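Local structure of cobalamin (Vitamin B12) biosynthesis CbiX protein (Marinobacter aquaeolei, 3LYH) at residues Q7-A12 and T52-A57; Q64-P69 and R98-I103. The protein is probably a metal-binding lyase of the CbiX chelatase family, thought to insert cobalt into a tetrapyrrole in vitamin B12 synthesis. All blocks are in the same frame, centred on the assembly; numbering follows the deposited sequence. Where two conformers were deposited one is given.

Contact 1 (Q7-A12 and T52-A57); sequences QIILLA and TIVNRA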
ATOM      1  N   GLN B   7      20.586   6.218  -7.528  1.00 16.53           N
ATOM      2  CA  GLN B   7      19.428   5.599  -8.188  1.00 14.15           C
ATOM      3  C   GLN B   7      18.444   5.181  -7.138  1.00 12.83           C
ATOM      4  O   GLN B   7      18.816   4.495  -6.204  1.00 15.67           O
ATOM      5  CB  GLN B   7      19.855   4.359  -8.974  1.00 15.86           C
ATOM      6  CG  GLN B   7      18.698   3.582  -9.635  1.00 14.02           C
ATOM      7  CD  GLN B   7      18.109   4.241 -10.894  1.00 17.53           C
ATOM      8  OE1 GLN B   7      16.878   4.181 -11.132  1.00 19.34           O
ATOM      9  NE2 GLN B   7      18.970   4.819 -11.716  1.00 13.25           N
ATOM     10  N   ILE B   8      17.190   5.578  -7.297  1.00 12.29           N
ATOM     11  CA  ILE B   8      16.099   5.059  -6.490  1.00 11.86           C
ATOM     12  C   ILE B   8      15.442   3.915  -7.266  1.00 12.08           C
ATOM     13  O   ILE B   8      15.132   4.034  -8.444  1.00 11.94           O
ATOM     14  CB  ILE B   8      15.044   6.146  -6.220  1.00 13.36           C
ATOM     15  CG1 ILE B   8      15.595   7.217  -5.272  1.00 12.12           C
ATOM     16  CG2 ILE B   8      13.732   5.535  -5.680  1.00 14.39           C
ATOM     17  CD1 ILE B   8      15.608   6.749  -3.775  1.00 15.05           C
ATOM     18  N   ILE B   9      15.249   2.796  -6.582  1.00 11.21           N
ATOM     19  CA  ILE B   9      14.481   1.668  -7.084  1.00 11.32           C
ATOM     20  C   ILE B   9      13.259   1.525  -6.197  1.00  9.54           C
ATOM     21  O   ILE B   9      13.395   1.235  -4.992  1.00 11.96           O
ATOM     22  CB  ILE B   9      15.290   0.353  -7.096  1.00 10.33           C
ATOM     23  CG1 ILE B   9      16.526   0.553  -7.941  1.00 13.06           C
ATOM     24  CG2 ILE B   9      14.446  -0.783  -7.722  1.00 16.94           C
ATOM     25  CD1 ILE B   9      17.499  -0.646  -7.991  1.00 17.38           C
ATOM     26  N   LEU B  10      12.085   1.721  -6.782  1.00  9.23           N
ATOM     27  CA  LEU B  10      10.798   1.473  -6.103  1.00  8.43           C
ATOM     28  C   LEU B  10      10.503   0.021  -6.293  1.00 11.25           C
ATOM     29  O   LEU B  10      10.353  -0.413  -7.430  1.00 13.47           O
ATOM     30  CB  LEU B  10       9.665   2.333  -6.637  1.00  8.81           C
ATOM     31  CG  LEU B  10       9.875   3.834  -6.578  1.00 11.61           C
ATOM     32  CD1 LEU B  10       8.697   4.641  -7.140  1.00 14.35           C
ATOM     33  CD2 LEU B  10      10.235   4.301  -5.214  1.00 22.96           C
ATOM     34  N   LEU B  11      10.445  -0.742  -5.201  1.00  9.95           N
ATOM     35  CA  LEU B  11      10.362  -2.205  -5.287  1.00  8.75           C
ATOM     36  C   LEU B  11       8.988  -2.707  -4.930  1.00  8.99           C
ATOM     37  O   LEU B  11       8.543  -2.519  -3.815  1.00 13.34           O
ATOM     38  CB  LEU B  11      11.405  -2.907  -4.422  1.00 10.03           C
ATOM     39  CG  LEU B  11      11.510  -4.430  -4.603  1.00 14.68           C
ATOM     40  CD1 LEU B  11      11.990  -4.748  -5.966  1.00 12.99           C
ATOM     41  CD2 LEU B  11      12.452  -5.031  -3.527  1.00 15.56           C
ATOM     42  N   ALA B  12       8.360  -3.397  -5.914  1.00 11.82           N
ATOM     43  CA  ALA B  12       6.998  -3.991  -5.726  1.00 13.94           C
ATOM     44  C   ALA B  12       7.059  -5.533  -5.825  1.00 14.76           C
ATOM     45  O   ALA B  12       7.995  -6.061  -6.403  1.00 15.25           O
ATOM     46  CB  ALA B  12       6.023  -3.419  -6.823  1.00 13.28           C
ATOM     47  N   THR B  52      17.780  -6.248 -13.559  1.00 18.93           N
ATOM     48  CA  THR B  52      17.699  -5.469 -14.790  1.00 19.28           C
ATOM     49  C   THR B  52      17.862  -3.988 -14.556  1.00 19.18           C
ATOM     50  O   THR B  52      18.569  -3.324 -15.301  1.00 18.72           O
ATOM     51  CB  THR B  52      16.374  -5.749 -15.549  1.00 19.70           C
ATOM     52  OG1 THR B  52      16.411  -7.082 -16.047  1.00 25.41           O
ATOM     53  CG2 THR B  52      16.180  -4.773 -16.703  1.00 22.37           C
ATOM     54  N   ILE B  53      17.231  -3.472 -13.504  1.00 17.22           N
ATOM     55  CA  ILE B  53      17.391  -2.067 -13.166  1.00 15.81           C
ATOM     56  C   ILE B  53      18.818  -1.758 -12.697  1.00 15.99           C
ATOM     57  O   ILE B  53      19.403  -0.715 -13.052  1.00 16.41           O
ATOM     58  CB  ILE B  53      16.334  -1.620 -12.135  1.00 13.61           C
ATOM     59  CG1 ILE B  53      14.921  -1.764 -12.698  1.00 16.96           C
ATOM     60  CG2 ILE B  53      16.577  -0.144 -11.687  1.00 15.93           C
ATOM     61  CD1 ILE B  53      14.658  -1.002 -14.008  1.00 18.68           C
ATOM     62  N   VAL B  54      19.382  -2.640 -11.878  1.00 17.94           N
ATOM     63  CA  VAL B  54      20.742  -2.397 -11.383  1.00 18.54           C
ATOM     64  C   VAL B  54      21.727  -2.477 -12.542  1.00 18.79           C
ATOM     65  O   VAL B  54      22.571  -1.604 -12.691  1.00 19.10           O
ATOM     66  CB  VAL B  54      21.133  -3.343 -10.216  1.00 19.68           C
ATOM     67  CG1 VAL B  54      22.616  -3.214  -9.936  1.00 18.80           C
ATOM     68  CG2 VAL B  54      20.289  -3.053  -8.962  1.00 22.70           C
ATOM     69  N   ASN B  55      21.548  -3.493 -13.386  1.00 21.02           N
ATOM     70  CA  ASN B  55      22.385  -3.690 -14.582  1.00 25.25           C
ATOM     71  C   ASN B  55      22.353  -2.444 -15.481  1.00 24.78           C
ATOM     72  O   ASN B  55      23.380  -1.992 -15.977  1.00 27.96           O
ATOM     73  CB  ASN B  55      21.920  -4.946 -15.331  1.00 25.38           C
ATOM     74  CG  ASN B  55      23.003  -5.574 -16.177  1.00 36.13           C
ATOM     75  OD1 ASN B  55      24.024  -6.024 -15.662  1.00 38.53           O
ATOM     76  ND2 ASN B  55      22.774  -5.632 -17.487  1.00 39.68           N
ATOM     77  N   ARG B  56      21.164  -1.862 -15.633  1.00 25.34           N
ATOM     78  CA  ARG B  56      20.958  -0.672 -16.450  1.00 26.41           C
ATOM     79  C   ARG B  56      21.549   0.621 -15.866  1.00 25.49           C
ATOM     80  O   ARG B  56      22.115   1.436 -16.605  1.00 27.64           O
ATOM     81  CB  ARG B  56      19.441  -0.445 -16.693  1.00 28.26           C
ATOM     82  CG  ARG B  56      18.830  -1.206 -17.857  1.00 31.38           C
ATOM     83  CD  ARG B  56      17.642  -0.415 -18.447  1.00 39.70           C
ATOM     84  NE  ARG B  56      16.698  -1.281 -19.156  1.00 42.12           N
ATOM     85  CZ  ARG B  56      15.495  -1.669 -18.714  1.00 52.98           C
ATOM     86  NH1 ARG B  56      14.998  -1.264 -17.539  1.00 51.54           N
ATOM     87  NH2 ARG B  56      14.761  -2.485 -19.475  1.00 55.33           N
ATOM     88  N   ALA B  57      21.369   0.843 -14.570  1.00 20.37           N
ATOM     89  CA  ALA B  57      21.899   2.029 -13.918  1.00 20.19           C
ATOM     90  C   ALA B  57      23.439   1.932 -13.923  1.00 22.47           C
ATOM     91  O   ALA B  57      24.121   2.926 -14.159  1.00 22.90           O
ATOM     92  CB  ALA B  57      21.345   2.154 -12.502  1.00 19.10           C
TER

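Contact 2 (Q64-P69 and R98-I103); sequences QFTVVP and RLAEPI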
ATOM      1  N   GLN B  64      25.487   3.755  -6.700  1.00 15.79           N
ATOM      2  CA  GLN B  64      24.839   3.915  -5.380  1.00 15.82           C
ATOM      3  C   GLN B  64      23.328   3.858  -5.609  1.00 14.08           C
ATOM      4  O   GLN B  64      22.789   4.552  -6.489  1.00 14.78           O
ATOM      5  CB  GLN B  64      25.189   5.259  -4.731  1.00 16.17           C
ATOM      6  CG  GLN B  64      26.683   5.448  -4.389  1.00 22.96           C
ATOM      7  CD  GLN B  64      27.141   4.632  -3.203  1.00 33.60           C
ATOM      8  OE1 GLN B  64      26.341   4.270  -2.331  1.00 36.46           O
ATOM      9  NE2 GLN B  64      28.449   4.343  -3.156  1.00 36.34           N
ATOM     10  N   PHE B  65      22.663   2.997  -4.837  1.00 14.97           N
ATOM     11  CA  PHE B  65      21.240   2.735  -4.978  1.00 13.15           C
ATOM     12  C   PHE B  65      20.571   2.807  -3.624  1.00 14.57           C
ATOM     13  O   PHE B  65      21.206   2.528  -2.612  1.00 14.26           O
ATOM     14  CB  PHE B  65      21.006   1.322  -5.554  1.00 13.87           C
ATOM     15  CG  PHE B  65      21.575   1.132  -6.927  1.00 10.86           C
ATOM     16  CD1 PHE B  65      22.942   0.896  -7.096  1.00 14.69           C
ATOM     17  CD2 PHE B  65      20.756   1.093  -8.052  1.00 11.80           C
ATOM     18  CE1 PHE B  65      23.488   0.735  -8.389  1.00 17.55           C
ATOM     19  CE2 PHE B  65      21.267   0.918  -9.323  1.00 12.49           C
ATOM     20  CZ  PHE B  65      22.647   0.720  -9.505  1.00 15.34           C
ATOM     21  N   THR B  66      19.289   3.146  -3.631  1.00 13.35           N
ATOM     22  CA  THR B  66      18.414   2.989  -2.469  1.00 11.87           C
ATOM     23  C   THR B  66      17.142   2.320  -2.977  1.00 12.52           C
ATOM     24  O   THR B  66      16.519   2.811  -3.907  1.00 14.28           O
ATOM     25  CB  THR B  66      18.098   4.310  -1.758  1.00 16.52           C
ATOM     26  OG1 THR B  66      19.340   4.870  -1.276  1.00 18.05           O
ATOM     27  CG2 THR B  66      17.115   4.121  -0.585  1.00 16.81           C
ATOM     28  N   VAL B  67      16.847   1.170  -2.389  1.00 12.97           N
ATOM     29  CA  VAL B  67      15.583   0.432  -2.599  1.00 11.79           C
ATOM     30  C   VAL B  67      14.558   0.919  -1.622  1.00 11.77           C
ATOM     31  O   VAL B  67      14.776   0.853  -0.397  1.00 12.87           O
ATOM     32  CB  VAL B  67      15.804  -1.081  -2.460  1.00 13.89           C
ATOM     33  CG1 VAL B  67      14.490  -1.846  -2.553  1.00 13.09           C
ATOM     34  CG2 VAL B  67      16.776  -1.594  -3.564  1.00 13.65           C
ATOM     35  N   VAL B  68      13.461   1.435  -2.169  1.00 12.16           N
ATOM     36  CA  VAL B  68      12.289   1.916  -1.388  1.00 11.26           C
ATOM     37  C   VAL B  68      11.157   0.882  -1.637  1.00  8.89           C
ATOM     38  O   VAL B  68      10.560   0.865  -2.734  1.00 10.20           O
ATOM     39  CB  VAL B  68      11.807   3.305  -1.820  1.00 10.51           C
ATOM     40  CG1 VAL B  68      10.604   3.753  -0.977  1.00 10.81           C
ATOM     41  CG2 VAL B  68      12.928   4.350  -1.709  1.00 15.71           C
ATOM     42  N   PRO B  69      10.878   0.018  -0.622  1.00  8.43           N
ATOM     43  CA  PRO B  69       9.806  -0.973  -0.820  1.00 10.48           C
ATOM     44  C   PRO B  69       8.421  -0.359  -0.921  1.00 12.15           C
ATOM     45  O   PRO B  69       7.991   0.370  -0.031  1.00 10.54           O
ATOM     46  CB  PRO B  69       9.944  -1.903   0.378  1.00 11.74           C
ATOM     47  CG  PRO B  69      11.292  -1.680   0.912  1.00 14.38           C
ATOM     48  CD  PRO B  69      11.552  -0.210   0.653  1.00 12.48           C
ATOM     49  N   ARG B  98      21.372   0.590  -0.385  1.00 13.45           N
ATOM     50  CA  ARG B  98      20.705   0.764   0.885  1.00 15.48           C
ATOM     51  C   ARG B  98      19.268   0.277   0.747  1.00 15.00           C
ATOM     52  O   ARG B  98      18.633   0.525  -0.256  1.00 13.82           O
ATOM     53  CB  ARG B  98      20.703   2.222   1.299  1.00 16.49           C
ATOM     54  CG  ARG B  98      20.044   2.458   2.626  1.00 18.18           C
ATOM     55  CD  ARG B  98      20.332   3.859   3.195  1.00 22.70           C
ATOM     56  NE  ARG B  98      19.546   4.926   2.581  1.00 29.54           N
ATOM     57  CZ  ARG B  98      18.281   5.241   2.907  1.00 29.20           C
ATOM     58  NH1 ARG B  98      17.607   4.560   3.847  1.00 25.46           N
ATOM     59  NH2 ARG B  98      17.686   6.253   2.288  1.00 28.43           N
ATOM     60  N   LEU B  99      18.773  -0.391   1.776  1.00 13.46           N
ATOM     61  CA  LEU B  99      17.385  -0.831   1.844  1.00 13.40           C
ATOM     62  C   LEU B  99      16.647   0.118   2.787  1.00 15.68           C
ATOM     63  O   LEU B  99      16.899   0.133   3.995  1.00 14.46           O
ATOM     64  CB  LEU B  99      17.344  -2.288   2.328  1.00 14.86           C
ATOM     65  CG  LEU B  99      15.959  -2.866   2.625  1.00 16.57           C
ATOM     66  CD1 LEU B  99      15.106  -2.726   1.360  1.00 13.39           C
ATOM     67  CD2 LEU B  99      16.025  -4.278   3.127  1.00 19.43           C
ATOM     68  N   ALA B 100      15.794   0.980   2.229  1.00 14.01           N
ATOM     69  CA  ALA B 100      14.959   1.868   3.018  1.00 15.30           C
ATOM     70  C   ALA B 100      13.814   1.105   3.676  1.00 13.17           C
ATOM     71  O   ALA B 100      13.487  -0.016   3.256  1.00 13.27           O
ATOM     72  CB  ALA B 100      14.425   2.989   2.123  1.00 13.97           C
ATOM     73  N   GLU B 101      13.198   1.708   4.707  1.00 11.97           N
ATOM     74  CA  GLU B 101      11.974   1.168   5.305  0.50 12.61           C
ATOM     75  C   GLU B 101      10.854   1.123   4.239  1.00 11.49           C
ATOM     76  O   GLU B 101      10.839   1.952   3.333  1.00 12.17           O
ATOM     77  CB  GLU B 101      11.549   1.994   6.558  0.50 15.55           C
ATOM     78  CG  GLU B 101      10.965   3.394   6.263  0.50 20.01           C
ATOM     79  CD  GLU B 101      10.653   4.269   7.503  0.50 17.90           C
ATOM     80  OE1 GLU B 101      10.906   3.777   8.637  0.50 20.31           O
ATOM     81  OE2 GLU B 101      10.175   5.448   7.305  0.50 13.01           O
ATOM     82  N   PRO B 102       9.886   0.195   4.363  1.00 12.39           N
ATOM     83  CA  PRO B 102       8.724   0.164   3.479  1.00 11.52           C
ATOM     84  C   PRO B 102       7.924   1.483   3.611  1.00 10.66           C
ATOM     85  O   PRO B 102       7.928   2.091   4.708  1.00 12.14           O
ATOM     86  CB  PRO B 102       7.902  -1.002   3.998  1.00 14.20           C
ATOM     87  CG  PRO B 102       8.427  -1.342   5.249  1.00 20.49           C
ATOM     88  CD  PRO B 102       9.771  -0.842   5.407  1.00 14.03           C
ATOM     89  N   ILE B 103       7.306   1.931   2.522  1.00 11.35           N
ATOM     90  CA  ILE B 103       6.554   3.195   2.517  1.00 11.17           C
ATOM     91  C   ILE B 103       5.501   3.254   3.645  1.00 12.17           C
ATOM     92  O   ILE B 103       5.205   4.324   4.138  1.00 12.13           O
ATOM     93  CB  ILE B 103       5.953   3.550   1.156  1.00 11.65           C
ATOM     94  CG1 ILE B 103       4.930   2.513   0.722  1.00 12.87           C
ATOM     95  CG2 ILE B 103       7.090   3.785   0.094  1.00 10.71           C
ATOM     96  CD1 ILE B 103       4.175   2.898  -0.486  1.00 13.43           C
TER

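Contact 1 (Q7-A12 and T52-A57)
The guanidinium of Arg56 has CG2 of Thr52 over one face, 3.6 Å above its plane and displaced toward the rim. This pair lies within helix 50-59. The flat group that reaches across is the amide of Gln7. It comes up to the methyl of Ala57, with Gln7 CD 4.2 Å from Ala57 CB. Gln7 holds CG anti to its backbone N (chi1 176°), and the chain then bends at chi2 (75°). Further along the strand, Ile9 points at the helix with CG1 beside its backbone N and CD1 extended. Ile9 CG1 lies 3.8 Å from Ile53 CG2, and the two side chains slide past each other in opposite directions. Ile9 also crosses Val54 at about a right angle, its tip CD1 3.8 Å from Val54 CG2. The strand and helix segments run antiparallel at 168°, with their axes 10.2 Å apart. Phe65 of the neighbouring strand packs on Gln7 and Ile9. All the touching residues are buried. No hydrogen bond joins the two segments, so they meet through van der Waals packing alone: branched apolar side chains at Ile9, Ile53 and Val54, and the side chain of Gln7 on the methyl of Ala57.

Contact 2 (Q64-P69 and R98-I103)
Thr66 and Arg98 lie side by side and point the same way from two parallel strands. Arg98 sets off with CG anti to its backbone N and bends at chi3 (78°). The bend brings its guanidinium over Thr66, whose CG2 sits on one face, 3.6 Å from Arg98 NH2. The polar ends look elsewhere. Arg98 NH2 hydrogen-bonds Ser124 and forms a salt bridge with Glu120, both of the second subunit. Thr66 OG1 bonds His6 and also Ser124 of that subunit. An alanine in place of Arg98 would probably weaken the subunit interface, since the salt bridge, the bond to Ser124 and the cover over the Thr66 methyl would go. On the other face of the sheet, Val67 and Leu99 cross obliquely, with Val67 CG1 4.1 Å from Leu99 CD1. The same methyl, Leu99 CD1, touches Pro69 CG, and these two side chains cross at about a right angle. Back on the Thr66 side of the sheet, Val68 and Ile103 cross at about a right angle, with Val68 CG1 3.7 Å from Ile103 CG2.

Backbone hydrogen bonds set the register. Arg98 N bonds Phe65 O at 3.0 Å, with the donor above the carbonyl plane. Val67 N reaches Arg98 O at 2.9 Å, nearly along the C=O axis. Ala100 N gives Val67 O a bond of 2.8 Å and carries the pairing past the last strand residue. Ile103 N then closes on Pro69 O at 3.1 Å. Leu99 packs on Val82, Pro83 and Ile86 of helix 78-93, the helix that links the two strands. Parallel neighbours joined through such a helix form a beta-alpha-beta crossover, here at the edge of the alpha/beta sheet of a chelatase-type fold.

The centres of contacts 1 and 2 are about 10 Å apart. They come in series along the chain: contact 1 closes at helix 50-59, and strand 64-69 then opens contact 2. Both reach one parallel sheet, in which strands 6-12 and 64-69 are neighbours. Probable hydrogen bonds join them there, such as Ile9 O to Val68 N at 2.8 Å. Phe65 ties them together on the side of helix 50-59, where its CE2 lies 3.4 Å from Ala57 CB. Contact 1 packs a helix on the sheet, while contact 2 adds its edge strand. Both also touch the second subunit, so this sheet takes part in the dimer.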